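Local structure of FYVE-finger-containing Rab5 effector protein rabenosyn-5 (1Z0J) at residues B[12-17]-B[49-54]. The protein probably acts as an effector of Rab GTPases such as Rab5, binding them through a small helical Rab-binding domain. Residues are numbered along the deposited sequence; the frame is centred on the assembly and turned at random.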
loop_
_atom_site.group_PDB
_atom_site.type_symbol
_atom_site.label_atom_id
_atom_site.label_comp_id
_atom_site.label_asym_id
_atom_site.label_seq_id
_atom_site.Cartn_x
_atom_site.Cartn_y
_atom_site.Cartn_z
ATOM N N GLU B 12 -4.630 -9.004 -20.257
ATOM C CA GLU B 12 -3.291 -9.581 -20.141
ATOM C C GLU B 12 -2.596 -9.201 -18.824
ATOM O O GLU B 12 -1.853 -10.004 -18.260
ATOM C CB GLU B 12 -2.432 -9.187 -21.351
ATOM C CG GLU B 12 -1.007 -9.760 -21.362
ATOM C CD GLU B 12 -0.963 -11.281 -21.406
ATOM O OE1 GLU B 12 -1.794 -11.898 -22.108
ATOM O OE2 GLU B 12 -0.082 -11.862 -20.739
ATOM N N LEU B 13 -2.847 -7.982 -18.346
ATOM C CA LEU B 13 -2.306 -7.526 -17.063
ATOM C C LEU B 13 -2.933 -8.280 -15.889
ATOM O O LEU B 13 -2.257 -8.595 -14.910
ATOM C CB LEU B 13 -2.505 -6.020 -16.889
ATOM C CG LEU B 13 -1.919 -5.079 -17.947
ATOM C CD1 LEU B 13 -2.243 -3.653 -17.577
ATOM C CD2 LEU B 13 -0.411 -5.261 -18.117
ATOM N N LEU B 14 -4.225 -8.574 -16.003
ATOM C CA LEU B 14 -4.925 -9.352 -14.991
ATOM C C LEU B 14 -4.395 -10.786 -14.955
ATOM O O LEU B 14 -4.140 -11.340 -13.885
ATOM C CB LEU B 14 -6.431 -9.318 -15.250
ATOM C CG LEU B 14 -7.374 -9.943 -14.225
ATOM C CD1 LEU B 14 -7.061 -9.492 -12.804
ATOM C CD2 LEU B 14 -8.796 -9.582 -14.592
ATOM N N LEU B 15 -4.205 -11.375 -16.133
ATOM C CA LEU B 15 -3.643 -12.719 -16.225
ATOM C C LEU B 15 -2.223 -12.786 -15.651
ATOM O O LEU B 15 -1.850 -13.765 -15.004
ATOM C CB LEU B 15 -3.666 -13.223 -17.677
ATOM C CG LEU B 15 -5.027 -13.457 -18.342
ATOM C CD1 LEU B 15 -4.870 -13.609 -19.851
ATOM C CD2 LEU B 15 -5.721 -14.677 -17.757
ATOM N N GLN B 16 -1.435 -11.736 -15.880
ATOM C CA GLN B 16 -0.068 -11.678 -15.349
ATOM C C GLN B 16 -0.027 -11.583 -13.817
ATOM O O GLN B 16 0.818 -12.210 -13.178
ATOM C CB GLN B 16 0.715 -10.532 -15.984
ATOM N N GLN B 17 -0.947 -10.814 -13.235
ATOM C CA GLN B 17 -1.011 -10.688 -11.773
ATOM C C GLN B 17 -1.477 -11.987 -11.107
ATOM O O GLN B 17 -1.005 -12.341 -10.025
ATOM C CB GLN B 17 -1.872 -9.490 -11.352
ATOM C CG GLN B 17 -1.959 -9.256 -9.824
ATOM C CD GLN B 17 -0.623 -8.932 -9.144
ATOM O OE1 GLN B 17 0.404 -8.722 -9.804
ATOM N NE2 GLN B 17 -0.636 -8.898 -7.810
ATOM N N HIS B 49 -12.298 -14.124 -10.034
ATOM C CA HIS B 49 -13.678 -13.626 -10.123
ATOM C C HIS B 49 -13.772 -12.420 -11.053
ATOM O O HIS B 49 -14.677 -12.332 -11.890
ATOM C CB HIS B 49 -14.226 -13.270 -8.735
ATOM C CG HIS B 49 -15.629 -12.738 -8.753
ATOM N ND1 HIS B 49 -15.916 -11.395 -8.878
ATOM C CD2 HIS B 49 -16.822 -13.370 -8.658
ATOM C CE1 HIS B 49 -17.226 -11.223 -8.863
ATOM N NE2 HIS B 49 -17.798 -12.406 -8.727
ATOM N N THR B 50 -12.833 -11.492 -10.909
ATOM C CA THR B 50 -12.776 -10.322 -11.784
ATOM C C THR B 50 -12.556 -10.724 -13.246
ATOM O O THR B 50 -13.169 -10.142 -14.149
ATOM C CB THR B 50 -11.690 -9.335 -11.320
ATOM O OG1 THR B 50 -11.981 -8.917 -9.982
ATOM C CG2 THR B 50 -11.635 -8.112 -12.227
ATOM N N LEU B 51 -11.683 -11.703 -13.479
ATOM C CA LEU B 51 -11.450 -12.229 -14.827
ATOM C C LEU B 51 -12.717 -12.838 -15.432
ATOM O O LEU B 51 -13.070 -12.557 -16.585
ATOM C CB LEU B 51 -10.307 -13.251 -14.834
ATOM C CG LEU B 51 -9.972 -13.866 -16.200
ATOM C CD1 LEU B 51 -9.467 -12.826 -17.207
ATOM C CD2 LEU B 51 -8.955 -14.983 -16.041
ATOM N N ALA B 52 -13.414 -13.649 -14.645
ATOM C CA ALA B 52 -14.661 -14.259 -15.098
ATOM C C ALA B 52 -15.723 -13.199 -15.411
ATOM O O ALA B 52 -16.520 -13.348 -16.356
ATOM C CB ALA B 52 -15.160 -15.249 -14.053
ATOM N N LYS B 53 -15.729 -12.121 -14.634
ATOM C CA LYS B 53 -16.635 -11.001 -14.866
ATOM C C LYS B 53 -16.306 -10.274 -16.171
ATOM O O LYS B 53 -17.203 -9.923 -16.942
ATOM C CB LYS B 53 -16.584 -10.043 -13.675
ATOM C CG LYS B 53 -17.645 -8.950 -13.679
ATOM C CD LYS B 53 -17.605 -8.105 -12.405
ATOM C CE LYS B 53 -16.318 -7.294 -12.299
ATOM N NZ LYS B 53 -16.358 -6.360 -11.140
ATOM N N GLN B 54 -15.021 -10.062 -16.429
ATOM C CA GLN B 54 -14.614 -9.380 -17.655
ATOM C C GLN B 54 -14.949 -10.189 -18.901
ATOM O O GLN B 54 -15.157 -9.622 -19.984
ATOM C CB GLN B 54 -13.137 -9.012 -17.593
ATOM C CG GLN B 54 -12.891 -7.911 -16.568
ATOM C CD GLN B 54 -11.516 -7.295 -16.648
ATOM O OE1 GLN B 54 -10.752 -7.553 -17.580
ATOM N NE2 GLN B 54 -11.197 -6.457 -15.669
#
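Leu-14 reaches straight across from one helix to the other and sets its CD2 methyl against the backbone of the facing turn. Its CG lies anti to the backbone N (chi1 -173°), which carries the branched end out toward 49-54 until Leu-14 CD2 is 3.8 Å from Leu-51 N. Leu-14 CD2 also stands 4.0 Å from Leu-51 CB and 4.0 Å from Thr-50 CG2, so one branch packs against both residues at once, with the end of the Gln-54 side chain also near it. Leucine suits the place because a forked apolar chain is long enough to reach the facing backbone, with the axes of the two short segments 10.6 Å apart at their closest.

Thr-50 can sit in this buried spot because its two branches divide the work: CG2, anti to the backbone N, turns to the leucine, while OG1 is hydrogen-bonded to Glu-46 O one turn back in its own helix. Leu-15 meets the other helix differently. It leaves its backbone beside the interface, not into it, but its tip swings in, and Leu-15 CD2 touches Leu-51 CD2 at 3.7 Å. The two leucine chains cross at about a right angle, methyl to methyl, on the more open flank of the contact.

The packing is apolar, and segments 12-17 and 49-54 run antiparallel at 157°, joining the start of helix 11-30 to the end of helix 34-54 at the open end of a helical hairpin. Ile-9 packs on Leu-14, Thr-50 and Gln-54, Leu-47 and Ile-18 continue the apolar seam along the hairpin, and an apolar side chain of the partner protein's chain rests on Thr-50.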